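Local atomic coordinates of R-imine reductase (Streptomyces kanamyceticus, PDB entry 3ZGY), a protein that catalyses the NADPH-dependent, R-selective reduction of an imine substrate. Residues Thr23-Gly28 with Gly67-Ala72; Ala35-Gly40 with Ala141-Ala146; Phe201-Ala206 with Ala273-Phe278; Val150-Pro155 with Ser164-Leu169. One frame throughout, in Å; residues are numbered along the deposited sequence.

Interaction 1: residues Thr23-Gly28 with Gly67-Ala72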
loop_
_atom_site.group_PDB
_atom_site.type_symbol
_atom_site.label_atom_id
_atom_site.label_comp_id
_atom_site.label_asym_id
_atom_site.label_seq_id
_atom_site.Cartn_x
_atom_site.Cartn_y
_atom_site.Cartn_z
ATOM N N THR D 23 -20.287 -27.121 -12.919
ATOM C CA THR D 23 -20.346 -27.637 -11.574
ATOM C C THR D 23 -19.541 -26.743 -10.651
ATOM O O THR D 23 -18.527 -26.138 -11.072
ATOM C CB THR D 23 -19.844 -29.069 -11.539
ATOM O OG1 THR D 23 -20.835 -29.913 -12.171
ATOM C CG2 THR D 23 -19.606 -29.547 -10.144
ATOM N N VAL D 24 -20.029 -26.579 -9.415
ATOM C CA VAL D 24 -19.304 -25.809 -8.417
ATOM C C VAL D 24 -19.143 -26.696 -7.226
ATOM O O VAL D 24 -20.128 -27.177 -6.670
ATOM C CB VAL D 24 -20.011 -24.507 -8.031
ATOM C CG1 VAL D 24 -19.319 -23.872 -6.848
ATOM C CG2 VAL D 24 -19.992 -23.527 -9.185
ATOM N N ILE D 25 -17.898 -26.884 -6.803
ATOM C CA ILE D 25 -17.601 -27.750 -5.681
ATOM C C ILE D 25 -17.026 -26.956 -4.547
ATOM O O ILE D 25 -16.014 -26.248 -4.696
ATOM C CB ILE D 25 -16.655 -28.864 -6.085
ATOM C CG1 ILE D 25 -17.458 -29.883 -6.894
ATOM C CG2 ILE D 25 -16.069 -29.548 -4.865
ATOM C CD1 ILE D 25 -16.602 -30.781 -7.739
ATOM N N GLY D 26 -17.709 -27.064 -3.415
ATOM C CA GLY D 26 -17.380 -26.258 -2.263
ATOM C C GLY D 26 -18.362 -25.109 -2.192
ATOM O O GLY D 26 -18.396 -24.293 -3.119
ATOM N N LEU D 27 -19.106 -25.016 -1.082
ATOM C CA LEU D 27 -20.095 -23.950 -0.878
ATOM C C LEU D 27 -19.899 -23.139 0.405
ATOM O O LEU D 27 -20.813 -22.969 1.208
ATOM C CB LEU D 27 -21.486 -24.553 -0.900
ATOM C CG LEU D 27 -21.960 -25.250 -2.182
ATOM C CD1 LEU D 27 -23.372 -25.755 -1.999
ATOM C CD2 LEU D 27 -21.903 -24.342 -3.400
ATOM N N GLY D 28 -18.684 -22.669 0.633
ATOM C CA GLY D 28 -18.436 -21.672 1.649
ATOM C C GLY D 28 -19.025 -20.419 1.081
ATOM O O GLY D 28 -19.791 -20.454 0.114
ATOM N N GLY D 67 -25.360 -35.849 -5.369
ATOM C CA GLY D 67 -25.195 -36.891 -4.355
ATOM C C GLY D 67 -23.802 -36.937 -3.747
ATOM O O GLY D 67 -23.648 -37.149 -2.548
ATOM N N SER D 68 -22.803 -36.802 -4.609
ATOM C CA SER D 68 -21.416 -36.993 -4.255
ATOM C C SER D 68 -20.560 -36.117 -5.143
ATOM O O SER D 68 -21.050 -35.517 -6.130
ATOM C CB SER D 68 -21.024 -38.439 -4.524
ATOM O OG SER D 68 -21.146 -38.716 -5.942
ATOM N N VAL D 69 -19.273 -36.076 -4.819
ATOM C CA VAL D 69 -18.303 -35.363 -5.655
ATOM C C VAL D 69 -18.216 -35.969 -7.052
ATOM O O VAL D 69 -18.198 -35.248 -8.048
ATOM C CB VAL D 69 -16.911 -35.337 -5.014
ATOM C CG1 VAL D 69 -15.916 -34.651 -5.929
ATOM C CG2 VAL D 69 -16.956 -34.617 -3.677
ATOM N N ALA D 70 -18.248 -37.290 -7.140
ATOM C CA ALA D 70 -18.198 -37.924 -8.451
ATOM C C ALA D 70 -19.407 -37.586 -9.321
ATOM O O ALA D 70 -19.291 -37.414 -10.540
ATOM C CB ALA D 70 -18.046 -39.408 -8.299
ATOM N N GLU D 71 -20.567 -37.492 -8.690
ATOM C CA GLU D 71 -21.818 -37.131 -9.393
ATOM C C GLU D 71 -21.718 -35.697 -9.906
ATOM O O GLU D 71 -22.045 -35.401 -11.053
ATOM C CB GLU D 71 -23.011 -37.284 -8.468
ATOM C CG GLU D 71 -24.339 -37.609 -9.130
ATOM C CD GLU D 71 -25.407 -37.922 -8.075
ATOM O OE1 GLU D 71 -25.123 -38.718 -7.114
ATOM O OE2 GLU D 71 -26.510 -37.330 -8.198
ATOM N N ALA D 72 -21.204 -34.805 -9.069
ATOM C CA ALA D 72 -20.989 -33.417 -9.485
ATOM C C ALA D 72 -20.048 -33.290 -10.661
ATOM O O ALA D 72 -20.305 -32.514 -11.587
ATOM C CB ALA D 72 -20.472 -32.595 -8.305
#

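Interaction 2: residues Ala35-Gly40 with Ala141-Ala146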
loop_
_atom_site.group_PDB
_atom_site.type_symbol
_atom_site.label_atom_id
_atom_site.label_comp_id
_atom_site.label_asym_id
_atom_site.label_seq_id
_atom_site.Cartn_x
_atom_site.Cartn_y
_atom_site.Cartn_z
ATOM N N ALA D 35 -21.420 -20.110 -7.534
ATOM C CA ALA D 35 -22.559 -20.818 -8.081
ATOM C C ALA D 35 -23.663 -19.840 -8.429
ATOM O O ALA D 35 -24.406 -20.049 -9.386
ATOM C CB ALA D 35 -23.056 -21.864 -7.066
ATOM N N GLY D 36 -23.816 -18.810 -7.593
ATOM C CA GLY D 36 -24.846 -17.792 -7.773
ATOM C C GLY D 36 -24.695 -17.092 -9.089
ATOM O O GLY D 36 -25.615 -17.068 -9.910
ATOM N N ALA D 37 -23.490 -16.660 -9.346
ATOM C CA ALA D 37 -23.202 -16.045 -10.610
ATOM C C ALA D 37 -23.450 -16.970 -11.804
ATOM O O ALA D 37 -23.906 -16.519 -12.860
ATOM C CB ALA D 37 -21.779 -15.528 -10.631
ATOM N N PHE D 38 -23.134 -18.236 -11.682
ATOM C CA PHE D 38 -23.290 -19.078 -12.853
ATOM C C PHE D 38 -24.780 -19.264 -13.155
ATOM O O PHE D 38 -25.171 -19.250 -14.318
ATOM C CB PHE D 38 -22.555 -20.454 -12.698
ATOM C CG PHE D 38 -21.062 -20.360 -12.840
ATOM C CD1 PHE D 38 -20.497 -19.806 -13.969
ATOM C CD2 PHE D 38 -20.215 -20.860 -11.858
ATOM C CE1 PHE D 38 -19.116 -19.707 -14.092
ATOM C CE2 PHE D 38 -18.838 -20.757 -11.969
ATOM C CZ PHE D 38 -18.295 -20.164 -13.074
ATOM N N LEU D 39 -25.580 -19.466 -12.109
ATOM C CA LEU D 39 -27.050 -19.543 -12.242
ATOM C C LEU D 39 -27.639 -18.238 -12.801
ATOM O O LEU D 39 -28.381 -18.259 -13.778
ATOM C CB LEU D 39 -27.722 -19.863 -10.916
ATOM C CG LEU D 39 -27.939 -21.335 -10.612
ATOM C CD1 LEU D 39 -28.463 -21.375 -9.184
ATOM C CD2 LEU D 39 -28.909 -22.037 -11.558
ATOM N N GLY D 40 -27.261 -17.131 -12.197
ATOM C CA GLY D 40 -27.675 -15.815 -12.658
ATOM C C GLY D 40 -27.320 -15.430 -14.100
ATOM O O GLY D 40 -27.910 -14.531 -14.666
ATOM N N ALA D 141 -19.510 -10.993 -2.056
ATOM C CA ALA D 141 -20.442 -9.982 -2.550
ATOM C C ALA D 141 -20.082 -9.486 -3.967
ATOM O O ALA D 141 -20.983 -9.251 -4.780
ATOM C CB ALA D 141 -20.504 -8.833 -1.579
ATOM N N ALA D 142 -18.792 -9.336 -4.277
ATOM C CA ALA D 142 -18.397 -8.729 -5.577
ATOM C C ALA D 142 -18.488 -9.685 -6.737
ATOM O O ALA D 142 -18.418 -9.277 -7.874
ATOM C CB ALA D 142 -16.990 -8.164 -5.499
ATOM N N ILE D 143 -18.617 -10.974 -6.469
ATOM C CA ILE D 143 -18.684 -11.961 -7.558
ATOM C C ILE D 143 -19.871 -11.641 -8.435
ATOM O O ILE D 143 -20.940 -11.354 -7.956
ATOM C CB ILE D 143 -18.813 -13.404 -7.034
ATOM C CG1 ILE D 143 -17.610 -13.792 -6.177
ATOM C CG2 ILE D 143 -18.987 -14.386 -8.175
ATOM C CD1 ILE D 143 -16.273 -13.608 -6.854
ATOM N N GLY D 144 -19.667 -11.705 -9.739
ATOM C CA GLY D 144 -20.721 -11.415 -10.702
ATOM C C GLY D 144 -20.891 -9.943 -10.948
ATOM O O GLY D 144 -21.873 -9.564 -11.534
ATOM N N THR D 145 -19.968 -9.106 -10.479
ATOM C CA THR D 145 -20.067 -7.668 -10.709
ATOM C C THR D 145 -18.773 -7.096 -11.278
ATOM O O THR D 145 -17.743 -7.795 -11.363
ATOM C CB THR D 145 -20.415 -6.920 -9.415
ATOM O OG1 THR D 145 -19.208 -6.626 -8.677
ATOM C CG2 THR D 145 -21.394 -7.717 -8.571
ATOM N N ALA D 146 -18.793 -5.811 -11.620
ATOM C CA ALA D 146 -17.572 -5.203 -12.139
ATOM C C ALA D 146 -16.481 -5.084 -11.057
ATOM O O ALA D 146 -15.316 -4.887 -11.377
ATOM C CB ALA D 146 -17.875 -3.859 -12.748
#

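Interaction 3: residues Phe201-Ala206 with Ala273-Phe278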
loop_
_atom_site.group_PDB
_atom_site.type_symbol
_atom_site.label_atom_id
_atom_site.label_comp_id
_atom_site.label_asym_id
_atom_site.label_seq_id
_atom_site.Cartn_x
_atom_site.Cartn_y
_atom_site.Cartn_z
ATOM N N PHE D 201 -0.680 2.627 7.355
ATOM C CA PHE D 201 -1.778 3.419 7.855
ATOM C C PHE D 201 -1.811 3.389 9.374
ATOM O O PHE D 201 -1.895 4.447 10.006
ATOM C CB PHE D 201 -3.079 2.918 7.237
ATOM C CG PHE D 201 -4.294 3.540 7.806
ATOM C CD1 PHE D 201 -4.655 4.833 7.468
ATOM C CD2 PHE D 201 -5.094 2.825 8.691
ATOM C CE1 PHE D 201 -5.794 5.422 8.013
ATOM C CE2 PHE D 201 -6.245 3.396 9.240
ATOM C CZ PHE D 201 -6.582 4.708 8.907
ATOM N N LEU D 202 -1.717 2.198 9.957
ATOM C CA LEU D 202 -1.774 2.045 11.429
ATOM C C LEU D 202 -0.600 2.720 12.151
ATOM O O LEU D 202 -0.773 3.372 13.161
ATOM C CB LEU D 202 -1.832 0.571 11.828
ATOM C CG LEU D 202 -3.116 -0.106 11.337
ATOM C CD1 LEU D 202 -3.117 -1.587 11.670
ATOM C CD2 LEU D 202 -4.353 0.535 11.917
ATOM N N GLN D 203 0.591 2.602 11.601
ATOM C CA GLN D 203 1.724 3.319 12.127
ATOM C C GLN D 203 1.448 4.843 12.145
ATOM O O GLN D 203 1.802 5.519 13.085
ATOM C CB GLN D 203 2.925 3.055 11.241
ATOM C CG GLN D 203 4.199 3.718 11.701
ATOM C CD GLN D 203 4.818 3.029 12.899
ATOM O OE1 GLN D 203 5.245 3.681 13.821
ATOM N NE2 GLN D 203 4.893 1.702 12.861
ATOM N N GLY D 204 0.865 5.368 11.069
ATOM C CA GLY D 204 0.599 6.786 10.954
ATOM C C GLY D 204 -0.478 7.173 11.937
ATOM O O GLY D 204 -0.411 8.212 12.565
ATOM N N ALA D 205 -1.506 6.360 12.051
ATOM C CA ALA D 205 -2.574 6.679 12.976
ATOM C C ALA D 205 -2.034 6.703 14.403
ATOM O O ALA D 205 -2.369 7.553 15.162
ATOM C CB ALA D 205 -3.757 5.703 12.839
ATOM N N ALA D 206 -1.170 5.779 14.757
ATOM C CA ALA D 206 -0.590 5.767 16.083
ATOM C C ALA D 206 0.247 7.019 16.348
ATOM O O ALA D 206 0.160 7.605 17.396
ATOM C CB ALA D 206 0.261 4.547 16.252
ATOM N N ALA D 273 8.232 1.045 16.927
ATOM C CA ALA D 273 9.204 1.462 15.922
ATOM C C ALA D 273 9.773 0.304 15.079
ATOM O O ALA D 273 10.678 0.532 14.272
ATOM C CB ALA D 273 10.340 2.217 16.571
ATOM N N GLU D 274 9.197 -0.892 15.163
ATOM C CA GLU D 274 9.707 -1.981 14.341
ATOM C C GLU D 274 9.607 -1.740 12.829
ATOM O O GLU D 274 10.611 -1.833 12.097
ATOM C CB GLU D 274 9.057 -3.266 14.738
ATOM C CG GLU D 274 9.586 -3.749 16.082
ATOM C CD GLU D 274 8.567 -4.568 16.834
ATOM O OE1 GLU D 274 8.001 -5.509 16.245
ATOM O OE2 GLU D 274 8.325 -4.277 18.021
ATOM N N LEU D 275 8.458 -1.281 12.370
ATOM C CA LEU D 275 8.315 -1.005 10.956
ATOM C C LEU D 275 9.337 0.023 10.432
ATOM O O LEU D 275 10.026 -0.257 9.453
ATOM C CB LEU D 275 6.874 -0.637 10.612
ATOM C CG LEU D 275 6.650 -0.150 9.197
ATOM C CD1 LEU D 275 7.116 -1.163 8.166
ATOM C CD2 LEU D 275 5.168 0.134 9.054
ATOM N N PRO D 276 9.456 1.198 11.073
ATOM C CA PRO D 276 10.490 2.162 10.606
ATOM C C PRO D 276 11.919 1.620 10.668
ATOM O O PRO D 276 12.727 1.947 9.798
ATOM C CB PRO D 276 10.353 3.316 11.570
ATOM C CG PRO D 276 8.941 3.248 12.029
ATOM C CD PRO D 276 8.569 1.799 12.081
ATOM N N ARG D 277 12.218 0.772 11.650
ATOM C CA ARG D 277 13.538 0.122 11.701
ATOM C C ARG D 277 13.745 -0.840 10.532
ATOM O O ARG D 277 14.791 -0.808 9.855
ATOM C CB ARG D 277 13.719 -0.650 12.989
ATOM C CG ARG D 277 14.089 0.266 14.136
ATOM C CD ARG D 277 14.510 -0.489 15.378
ATOM N NE ARG D 277 14.211 0.249 16.596
ATOM C CZ ARG D 277 13.293 -0.097 17.505
ATOM N NH1 ARG D 277 12.533 -1.177 17.360
ATOM N NH2 ARG D 277 13.129 0.671 18.587
ATOM N N PHE D 278 12.746 -1.691 10.294
ATOM C CA PHE D 278 12.775 -2.548 9.113
ATOM C C PHE D 278 13.042 -1.778 7.813
ATOM O O PHE D 278 13.921 -2.128 7.029
ATOM C CB PHE D 278 11.475 -3.273 8.986
ATOM C CG PHE D 278 11.427 -4.143 7.812
ATOM C CD1 PHE D 278 12.020 -5.374 7.842
ATOM C CD2 PHE D 278 10.819 -3.720 6.654
ATOM C CE1 PHE D 278 11.979 -6.210 6.742
ATOM C CE2 PHE D 278 10.796 -4.528 5.556
ATOM C CZ PHE D 278 11.373 -5.780 5.594
#

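Interaction 4: residues Val150-Pro155 with Ser164-Leu169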
loop_
_atom_site.group_PDB
_atom_site.type_symbol
_atom_site.label_atom_id
_atom_site.label_comp_id
_atom_site.label_asym_id
_atom_site.label_seq_id
_atom_site.Cartn_x
_atom_site.Cartn_y
_atom_site.Cartn_z
ATOM N N VAL D 150 -10.901 -11.865 -10.566
ATOM C CA VAL D 150 -10.671 -13.305 -10.545
ATOM C C VAL D 150 -9.594 -13.565 -11.505
ATOM O O VAL D 150 -9.741 -13.261 -12.677
ATOM C CB VAL D 150 -11.907 -14.058 -10.981
ATOM C CG1 VAL D 150 -11.607 -15.523 -10.937
ATOM C CG2 VAL D 150 -13.061 -13.726 -10.065
ATOM N N LEU D 151 -8.469 -14.045 -11.006
ATOM C CA LEU D 151 -7.279 -14.286 -11.845
ATOM C C LEU D 151 -7.219 -15.738 -12.261
ATOM O O LEU D 151 -7.639 -16.623 -11.509
ATOM C CB LEU D 151 -6.042 -13.923 -11.087
ATOM C CG LEU D 151 -6.076 -12.515 -10.477
ATOM C CD1 LEU D 151 -4.831 -12.302 -9.645
ATOM C CD2 LEU D 151 -6.183 -11.437 -11.531
ATOM N N LEU D 152 -6.786 -15.979 -13.482
ATOM C CA LEU D 152 -6.758 -17.342 -14.008
ATOM C C LEU D 152 -5.442 -17.541 -14.729
ATOM O O LEU D 152 -4.978 -16.634 -15.394
ATOM C CB LEU D 152 -7.907 -17.534 -14.987
ATOM C CG LEU D 152 -9.316 -17.439 -14.426
ATOM C CD1 LEU D 152 -10.317 -17.495 -15.537
ATOM C CD2 LEU D 152 -9.632 -18.558 -13.472
ATOM N N SER D 153 -4.855 -18.718 -14.619
ATOM C CA SER D 153 -3.617 -18.981 -15.312
ATOM C C SER D 153 -3.582 -20.437 -15.675
ATOM O O SER D 153 -4.238 -21.282 -15.027
ATOM C CB SER D 153 -2.418 -18.595 -14.446
ATOM O OG SER D 153 -2.501 -19.241 -13.167
ATOM N N GLY D 154 -2.837 -20.753 -16.737
ATOM C CA GLY D 154 -3.010 -22.060 -17.424
ATOM C C GLY D 154 -3.063 -21.914 -18.919
ATOM O O GLY D 154 -3.039 -20.802 -19.459
ATOM N N PRO D 155 -3.104 -23.032 -19.622
ATOM C CA PRO D 155 -2.961 -22.897 -21.065
ATOM C C PRO D 155 -4.229 -22.327 -21.709
ATOM O O PRO D 155 -5.332 -22.637 -21.264
ATOM C CB PRO D 155 -2.696 -24.322 -21.506
ATOM C CG PRO D 155 -3.356 -25.152 -20.474
ATOM C CD PRO D 155 -3.040 -24.427 -19.204
ATOM N N SER D 164 -16.377 -17.437 -22.086
ATOM C CA SER D 164 -17.662 -16.795 -21.845
ATOM C C SER D 164 -18.200 -17.208 -20.509
ATOM O O SER D 164 -18.557 -16.363 -19.705
ATOM C CB SER D 164 -18.691 -17.158 -22.913
ATOM O OG SER D 164 -18.304 -16.573 -24.135
ATOM N N ALA D 165 -18.279 -18.506 -20.286
ATOM C CA ALA D 165 -18.788 -19.004 -19.004
ATOM C C ALA D 165 -18.090 -18.333 -17.801
ATOM O O ALA D 165 -18.747 -17.797 -16.900
ATOM C CB ALA D 165 -18.619 -20.490 -18.927
ATOM N N LEU D 166 -16.770 -18.294 -17.845
ATOM C CA LEU D 166 -16.002 -17.754 -16.758
ATOM C C LEU D 166 -16.164 -16.257 -16.621
ATOM O O LEU D 166 -15.982 -15.714 -15.547
ATOM C CB LEU D 166 -14.532 -18.130 -16.886
ATOM C CG LEU D 166 -14.247 -19.625 -16.711
ATOM C CD1 LEU D 166 -12.831 -20.025 -17.145
ATOM C CD2 LEU D 166 -14.520 -20.067 -15.287
ATOM N N GLY D 167 -16.438 -15.567 -17.715
ATOM C CA GLY D 167 -16.652 -14.111 -17.671
ATOM C C GLY D 167 -17.898 -13.758 -16.872
ATOM O O GLY D 167 -17.998 -12.657 -16.342
ATOM N N GLY D 168 -18.819 -14.718 -16.758
ATOM C CA GLY D 168 -19.944 -14.626 -15.846
ATOM C C GLY D 168 -19.634 -14.261 -14.384
ATOM O O GLY D 168 -20.510 -13.816 -13.683
ATOM N N LEU D 169 -18.392 -14.443 -13.942
ATOM C CA LEU D 169 -17.977 -14.090 -12.626
ATOM C C LEU D 169 -17.638 -12.621 -12.482
ATOM O O LEU D 169 -17.376 -12.141 -11.357
ATOM C CB LEU D 169 -16.753 -14.911 -12.236
ATOM C CG LEU D 169 -16.938 -16.423 -12.327
ATOM C CD1 LEU D 169 -15.622 -17.119 -12.037
ATOM C CD2 LEU D 169 -17.999 -16.922 -11.345
#

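Interaction 1: residues Thr23-Gly28 with Gly67-Ala72
The flat group in this contact is the peptide carbonyl of Ala72. The hydroxyl of Thr23 reaches it from a position tilted 30° out of the carbonyl plane, and OG1 donates to Ala72 O at 2.7 Å. The pair belongs to the Rossmann fold of the NADP-binding domain: strand 22-25 leads into the glycine-rich Gly26-Leu27-Gly28 turn, where Leu27 and Gly28 bind NADP(+), and helix 69-75 packs on one face of the sheet. Chi1 of Thr23 (-72°) sets CG2 opposite the backbone N and lays that methyl 3.7 Å from Ala72 CB, leaving OG1 for the polar partners. Ser76 is the second of these, so a buried hydroxyl is used twice. Alanine suits position 72 because its small side chain lets the helix come close to the strand. Two residues after Thr23, Ile25 points to the same face and adds apolar bulk, its CG1 touching Ala72 CB and its CD1 reaching Val69 CG1 at 4.3 Å. Val24, between Thr23 and Ile25, faces helix 29-40. Trp48 of the neighbouring strand packs on Val69 and Ala72. At the start of the helix, Ser68 is the N-cap, its OG accepting from Glu71 N at 3.1 Å with an N-H...O angle of 156°.

Interaction 2: residues Ala35-Gly40 with Ala141-Ala146
A type II beta turn from Ala142 to Thr145 packs against helix 29-40, the helix that follows the glycine-rich turn of the Rossmann fold. Ala37 is the helix residue that meets it: its CB lies 3.9 Å from Ile143 CG2 and 4.2 Å from Gly144 CA. The backbones come close, with the CA atoms of Ala37 and Gly144 5.3 Å apart, and a residue as small as alanine makes that possible. Gly144 suits its place twice over: it holds the third position of the turn, where phi is positive (82°), and it offers a bare CA to the methyl of Ala37. Ile143 divides its branches: CG2, opposite the backbone N, touches Ala37, whereas the CG1 arm leads away from this helix segment. Its side chain also packs on Ala33 and on Met30, an NADP(+)-binding residue. The turn closes on itself through Ala142 O, which accepts from Thr145 N at 3.0 Å and from Thr145 OG1 at 2.9 Å, both arriving from the same face of the carbonyl plane. Asp147 N also bonds to Thr145 OG1. The contact itself is small, apolar van der Waals packing; hydrogen bonds, within the turn and from Gly144 to Leu169, hold the turn in place.

Interaction 3: residues Phe201-Ala206 with Ala273-Phe278
Gln203 is the residue through which helix 182-209 meets the first turn of helix 274-291, touching Leu275 and Pro276 inside the all-helical C-terminal domain. The contact across the segments is van der Waals packing. Gln203 reaches out with CG anti to its backbone N (chi1 -178°), then bends at chi2 (75°) so that the amide end arrives over the opposing helix. Its CD stands 4.0 Å from Pro276 CD, the two side chains approaching from opposite directions, while Leu275 runs alongside it in the reverse sense and lends CB and CD2. The CA atoms of Gln203 and Leu275 are 8.0 Å apart, a spacing that the long glutamine fills. Proline fits the third helical position after the N-cap, Ala273, since the first turn of a helix does not need its N-H groups for bonds to earlier carbonyls.

Charged interactions lie on the flanks and tie this region to its surroundings: Glu274 forms a salt bridge with Arg285 of the second subunit, and Arg277 forms one with Glu267. Gln203 itself packs on Phe303 of the second subunit, so the contact is part of the dimer interface.

Backbone bonds start the helix, with Arg277 N giving to Ala273 O at 3.1 Å. The same two residues meet again through their side chains: Ala273 CB sits 3.7 Å above the plane of the Arg277 guanidinium, offset toward its rim.

Interaction 4: residues Val150-Pro155 with Ser164-Leu169
Leu152 and Leu166 meet methyl to methyl where a beta-alpha-beta crossover folds back on its first strand. Strand 150-153 runs into helices 156-159 and 163-167, and the chain then returns to the parallel neighbouring strand 173-175. The bond from CA to CB of Leu152 is directed toward the helix; chi1 (-65°) then sets CG beside the backbone N. CB and CG both stay more than 5 Å from Leu166 CD1. An extended chi2 (174°) then carries CD1 away from the strand until it lies 3.9 Å from Leu166 CD1, the two side chains passing at a slant; the other methyl, CD2, stays farther from Leu166. Thr173 and Leu109 also pack against this leucine. Leucine suits both positions because its branched end puts methyls two bonds beyond CB, far enough to span the gap between sheet and helix. Strand alternation puts Val150 on the same face, while Leu151, between them, turns to the other side and packs on helix 182-209. Three residues after Leu166, Leu169 lies over Val150 and fits against Leu34, Ala37 and Phe38 of helix 29-40. Beta-branched valine suits the strand, and with chi1 at 180° its CG2 comes to 4.4 Å from Leu169 CB.

In the fold
Interactions 1, 2 and 4 belong to the Rossmann-type NADP-binding domain, and interactions 1 and 4 reach the same sheet, through strands 22-25 and 150-153, with centres 19 Å apart. Interaction 2 bridges them: its helix 29-40 follows strand 22-25 and touches it through Val24 and Phe38, while Gly144 N probably bonds to Leu169 O of interaction 4, whose centre is 13 Å away. Along the chain, the segments of interactions 1 and 2 alternate, and interaction 4 follows them. Interaction 3 comes last, in the helical C-terminal domain, with its centre 38 to 45 Å from the others. Helix 182-209 links both domains: Leu151 packs on it, and farther along Gln203 meets the second subunit.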